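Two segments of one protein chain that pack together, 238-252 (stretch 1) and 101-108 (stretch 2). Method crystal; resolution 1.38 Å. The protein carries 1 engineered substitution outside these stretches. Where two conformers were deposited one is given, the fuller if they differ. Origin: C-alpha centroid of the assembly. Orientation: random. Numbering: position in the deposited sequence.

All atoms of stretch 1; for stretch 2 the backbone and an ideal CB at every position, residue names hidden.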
# COMPACT_ATOMS: atom_id res chain seq x y z
N LYS A 238 1.07 -11.11 -4.41
CA LYS A 238 2.33 -10.65 -4.99
C LYS A 238 2.12 -10.40 -6.47
O LYS A 238 1.96 -11.35 -7.25
CB LYS A 238 3.45 -11.68 -4.73
CG LYS A 238 3.69 -11.98 -3.25
CD LYS A 238 4.79 -13.00 -2.99
CE LYS A 238 4.97 -13.21 -1.49
NZ LYS A 238 5.94 -14.29 -1.15
N MET A 239 2.07 -9.12 -6.83
CA MET A 239 1.89 -8.74 -8.23
C MET A 239 3.17 -9.01 -9.01
O MET A 239 4.27 -8.85 -8.48
CB MET A 239 1.48 -7.28 -8.35
CG MET A 239 0.08 -6.98 -7.84
SD MET A 239 -1.20 -7.72 -8.87
CE MET A 239 -2.01 -8.82 -7.73
N SER A 240 3.01 -9.43 -10.26
CA SER A 240 4.14 -9.72 -11.13
C SER A 240 4.47 -8.52 -12.02
O SER A 240 3.58 -7.88 -12.56
CB SER A 240 3.80 -10.92 -11.99
OG SER A 240 4.87 -11.22 -12.85
N LEU A 241 5.76 -8.21 -12.17
CA LEU A 241 6.17 -7.13 -13.05
C LEU A 241 6.08 -7.53 -14.52
O LEU A 241 6.39 -8.67 -14.88
CB LEU A 241 7.59 -6.66 -12.71
CG LEU A 241 7.77 -5.84 -11.43
CD1 LEU A 241 7.68 -6.67 -10.15
CD2 LEU A 241 9.07 -5.07 -11.48
N TYR A 242 5.66 -6.59 -15.36
CA TYR A 242 5.51 -6.89 -16.79
C TYR A 242 6.87 -7.17 -17.45
O TYR A 242 7.91 -6.71 -16.98
CB TYR A 242 4.82 -5.72 -17.51
CG TYR A 242 3.30 -5.81 -17.55
CD1 TYR A 242 2.54 -6.00 -16.40
CD2 TYR A 242 2.63 -5.63 -18.76
CE1 TYR A 242 1.14 -6.05 -16.46
CE2 TYR A 242 1.24 -5.67 -18.84
CZ TYR A 242 0.50 -5.89 -17.68
OH TYR A 242 -0.87 -5.93 -17.76
N PRO A 243 6.85 -7.90 -18.58
CA PRO A 243 8.09 -8.14 -19.31
C PRO A 243 8.77 -6.82 -19.67
O PRO A 243 8.08 -5.81 -19.88
CB PRO A 243 7.62 -8.84 -20.60
CG PRO A 243 6.29 -9.43 -20.27
CD PRO A 243 5.67 -8.45 -19.29
N ILE A 244 10.10 -6.88 -19.80
CA ILE A 244 10.96 -5.77 -20.21
C ILE A 244 11.08 -4.74 -19.09
O ILE A 244 12.19 -4.45 -18.62
CB ILE A 244 10.56 -5.14 -21.57
CG1 ILE A 244 10.63 -6.21 -22.67
CG2 ILE A 244 11.46 -3.94 -21.91
CD1 ILE A 244 10.28 -5.72 -24.06
N TYR A 245 9.95 -4.23 -18.61
CA TYR A 245 9.93 -3.34 -17.45
C TYR A 245 10.61 -4.01 -16.26
O TYR A 245 11.40 -3.39 -15.53
CB TYR A 245 8.49 -2.95 -17.12
CG TYR A 245 8.40 -1.86 -16.08
CD1 TYR A 245 8.79 -0.55 -16.39
CD2 TYR A 245 7.86 -2.09 -14.82
CE1 TYR A 245 8.69 0.47 -15.47
CE2 TYR A 245 7.76 -1.07 -13.88
CZ TYR A 245 8.17 0.22 -14.21
OH TYR A 245 8.09 1.27 -13.33
N ARG A 246 10.36 -5.31 -16.08
CA ARG A 246 10.89 -6.05 -14.93
C ARG A 246 12.42 -6.04 -14.92
O ARG A 246 13.05 -6.15 -13.86
CB ARG A 246 10.35 -7.49 -14.94
CG ARG A 246 10.84 -8.35 -16.10
CD ARG A 246 10.11 -9.70 -16.17
NE ARG A 246 10.33 -10.51 -14.97
CZ ARG A 246 11.42 -11.23 -14.71
NH1 ARG A 246 12.44 -11.25 -15.56
NH2 ARG A 246 11.50 -11.90 -13.57
N ASP A 247 13.03 -5.90 -16.10
CA ASP A 247 14.48 -5.97 -16.20
C ASP A 247 15.17 -4.67 -15.74
O ASP A 247 16.40 -4.62 -15.66
CB ASP A 247 14.89 -6.37 -17.62
CG ASP A 247 14.39 -7.76 -17.99
OD1 ASP A 247 14.46 -8.67 -17.14
OD2 ASP A 247 13.88 -7.93 -19.12
N CYS A 248 14.37 -3.66 -15.39
CA CYS A 248 14.90 -2.45 -14.74
C CYS A 248 15.23 -2.67 -13.26
O CYS A 248 15.79 -1.79 -12.61
CB CYS A 248 13.89 -1.30 -14.83
SG CYS A 248 13.52 -0.81 -16.53
N PHE A 249 14.88 -3.84 -12.73
CA PHE A 249 14.95 -4.12 -11.29
C PHE A 249 15.94 -5.22 -11.04
O PHE A 249 15.90 -6.25 -11.69
CB PHE A 249 13.55 -4.48 -10.79
CG PHE A 249 12.58 -3.36 -10.96
CD1 PHE A 249 11.87 -3.21 -12.16
CD2 PHE A 249 12.40 -2.41 -9.95
CE1 PHE A 249 11.01 -2.14 -12.34
CE2 PHE A 249 11.53 -1.35 -10.13
CZ PHE A 249 10.83 -1.21 -11.33
N ASP A 250 16.82 -5.01 -10.06
CA ASP A 250 17.94 -5.91 -9.81
C ASP A 250 17.51 -7.32 -9.41
O ASP A 250 18.23 -8.29 -9.65
CB ASP A 250 18.86 -5.35 -8.71
CG ASP A 250 19.62 -4.10 -9.14
OD1 ASP A 250 19.57 -3.72 -10.33
OD2 ASP A 250 20.28 -3.50 -8.26
N PHE A 251 16.34 -7.41 -8.78
CA PHE A 251 15.87 -8.68 -8.20
C PHE A 251 15.16 -9.62 -9.17
O PHE A 251 14.85 -10.76 -8.81
CB PHE A 251 14.96 -8.39 -6.99
CG PHE A 251 13.84 -7.41 -7.28
CD1 PHE A 251 12.69 -7.82 -7.94
CD2 PHE A 251 13.95 -6.06 -6.90
CE1 PHE A 251 11.67 -6.92 -8.21
CE2 PHE A 251 12.93 -5.15 -7.17
CZ PHE A 251 11.77 -5.59 -7.82
N SER A 252 14.92 -9.16 -10.40
CA SER A 252 14.03 -9.88 -11.33
C SER A 252 14.55 -11.19 -11.92
O SER A 252 15.61 -11.24 -12.56
CB SER A 252 13.56 -8.94 -12.44
OG SER A 252 12.76 -7.91 -11.89
N UNK A 101 3.24 2.74 -6.84
CA UNK A 101 2.82 2.03 -8.06
C UNK A 101 4.00 1.70 -8.98
O UNK A 101 3.80 1.18 -10.07
CB UNK A 101 1.80 2.87 -8.83
N UNK A 102 5.22 2.01 -8.55
CA UNK A 102 6.35 1.93 -9.46
C UNK A 102 6.69 0.54 -9.96
O UNK A 102 7.23 0.40 -11.05
CB UNK A 102 7.58 2.52 -8.77
N UNK A 103 6.39 -0.51 -9.20
CA UNK A 103 6.65 -1.86 -9.72
C UNK A 103 5.58 -2.33 -10.68
O UNK A 103 5.86 -3.10 -11.61
CB UNK A 103 6.77 -2.86 -8.57
N UNK A 104 4.34 -1.90 -10.43
CA UNK A 104 3.17 -2.45 -11.13
C UNK A 104 2.32 -1.29 -11.61
O UNK A 104 1.22 -1.04 -11.10
CB UNK A 104 2.36 -3.38 -10.23
N UNK A 105 2.81 -0.56 -12.62
CA UNK A 105 2.14 0.69 -12.96
C UNK A 105 0.77 0.49 -13.61
O UNK A 105 0.03 1.46 -13.77
CB UNK A 105 3.03 1.51 -13.90
N UNK A 106 0.44 -0.75 -13.98
CA UNK A 106 -0.85 -1.04 -14.59
C UNK A 106 -1.91 -1.47 -13.57
O UNK A 106 -3.04 -1.75 -13.96
CB UNK A 106 -0.68 -2.13 -15.65
N UNK A 107 -1.55 -1.55 -12.28
CA UNK A 107 -2.42 -2.17 -11.28
C UNK A 107 -3.05 -1.11 -10.39
O UNK A 107 -2.39 -0.18 -9.95
CB UNK A 107 -1.64 -3.17 -10.43
N UNK A 108 -4.33 -1.28 -10.09
CA UNK A 108 -4.98 -0.47 -9.08
C UNK A 108 -6.07 -1.30 -8.41
O UNK A 108 -6.02 -2.53 -8.46
CB UNK A 108 -5.56 0.81 -9.69

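Position 101 offers little evidence. Its CA-to-CB bond points away from stretch 1, and nothing of that stretch lies within 5.5 Å of the ideal CB, so almost any side chain would be compatible. The deposited residue is Glu 101, which makes no contact across the interface.

At position 102 the ideal CB points sideways, 4.8 Å from Tyr 245 OH. Phi/psi of -66/-27 is open to most residues, so the backbone does not demand glycine, and a small residue is one option among several. The stronger evidence is the carbonyl: O of 102 lies 2.6 Å from Tyr 245 OH, a hydrogen bond donated by the phenol and available whatever the side chain. The residue is Gly 102, whose contribution is therefore all backbone; its O also lies 4.0 Å from Phe 249 CZ.

Position 103 again points sideways, with the ideal CB 4.2 Å from Leu 241 CD1 and 5.2 Å from Phe 249 CZ. Beyond it, Leu 241, Phe 249 and Phe 251 present an apolar surface, which would suit a long aliphatic or an aromatic side chain. Tyr 103, at chi1 -60° (m), brings its ring to this surface and has the largest area covered of its stretch. Its CD1 is 3.5 Å from Phe 249 CE2 and its CE1 is 3.5 Å from Phe 251 CZ. Both aromatic pairs are oblique, with planes at 47° and 58°. Leu 241 CD2 approaches the edge of the tyrosine ring, 4.2 Å from its CD1. The backbone matters too: a water donates to Tyr 103 O (2.9 Å) and accepts from Tyr 242 N (2.9 Å), bridging the stretches.

Position 104 is closest in register to Leu 241, with CA atoms 5.9 Å apart. The ideal CB is 4.4 Å from Met 239 CB and 5.2 Å from Ser 240 O, so a flat or aliphatic side chain, perhaps with a polar edge, would fit. His 104 lays one ring face under Met 239 CB, which sits 3.5 Å from the ring centroid and 10° off the normal, a CH-pi contact. Its NE2 is 3.4 Å from Met 239 O. Chi1, at -33°, lies between wells.

Position 105 points toward stretch 1, its ideal CB 5.1 Å from Tyr 245 OH. Phi of -71° permits proline, and a compact apolar group would suit. In Pro 105, CD packs 3.7 Å from Tyr 245 CE2.

At 106, also directed toward stretch 1, the ideal CB is 4.3 Å from Tyr 242 OH, favouring a small or beta-branched residue, polar or not. Thr 106 places CG2 over one face of the Tyr 242 ring, while OG1 lies 3.4 Å from CE1 of Tyr 242.

Position 107 points toward Met 239 SD, 4.8 Å from the ideal CB, and its extended phi/psi of -106/138 suits beta-branched aliphatics. Val 107 brings CG1 to 4.2 Å from that sulfur; its N closes the type I turn by bonding to His 104 O (3.1 Å).

Position 108 is out of reach and unconstrained by stretch 1; it is Asn 108.

Stretch 2, residues 101-108: EGYHPTVN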
# COMPACT_ATOMS: atom_id res chain seq x y z
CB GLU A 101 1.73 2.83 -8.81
CG GLU A 101 0.48 2.96 -7.97
CD GLU A 101 -0.54 3.89 -8.56
OE1 GLU A 101 -0.54 4.07 -9.79
OE2 GLU A 101 -1.32 4.44 -7.77
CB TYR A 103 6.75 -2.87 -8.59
CG TYR A 103 7.85 -2.57 -7.62
CD1 TYR A 103 9.19 -2.79 -7.96
CD2 TYR A 103 7.56 -2.10 -6.34
CE1 TYR A 103 10.21 -2.51 -7.06
CE2 TYR A 103 8.57 -1.81 -5.44
CZ TYR A 103 9.88 -2.04 -5.79
OH TYR A 103 10.86 -1.76 -4.87
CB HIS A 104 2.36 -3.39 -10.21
CG HIS A 104 3.19 -4.15 -9.22
ND1 HIS A 104 3.16 -3.86 -7.87
CD2 HIS A 104 4.07 -5.17 -9.38
CE1 HIS A 104 3.99 -4.68 -7.24
NE2 HIS A 104 4.55 -5.49 -8.14
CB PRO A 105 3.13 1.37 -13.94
CG PRO A 105 4.42 0.68 -13.75
CD PRO A 105 4.07 -0.73 -13.35
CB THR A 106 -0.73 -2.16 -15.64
OG1 THR A 106 -0.36 -3.37 -15.00
CG2 THR A 106 0.30 -1.81 -16.72
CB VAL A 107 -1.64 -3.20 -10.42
CG1 VAL A 107 -2.48 -3.78 -9.29
CG2 VAL A 107 -1.09 -4.32 -11.30
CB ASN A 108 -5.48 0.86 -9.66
CG ASN A 108 -5.46 1.97 -8.63
OD1 ASN A 108 -6.28 1.98 -7.71
ND2 ASN A 108 -4.51 2.88 -8.74
O HOH W 1 4.82 -4.09 -14.18
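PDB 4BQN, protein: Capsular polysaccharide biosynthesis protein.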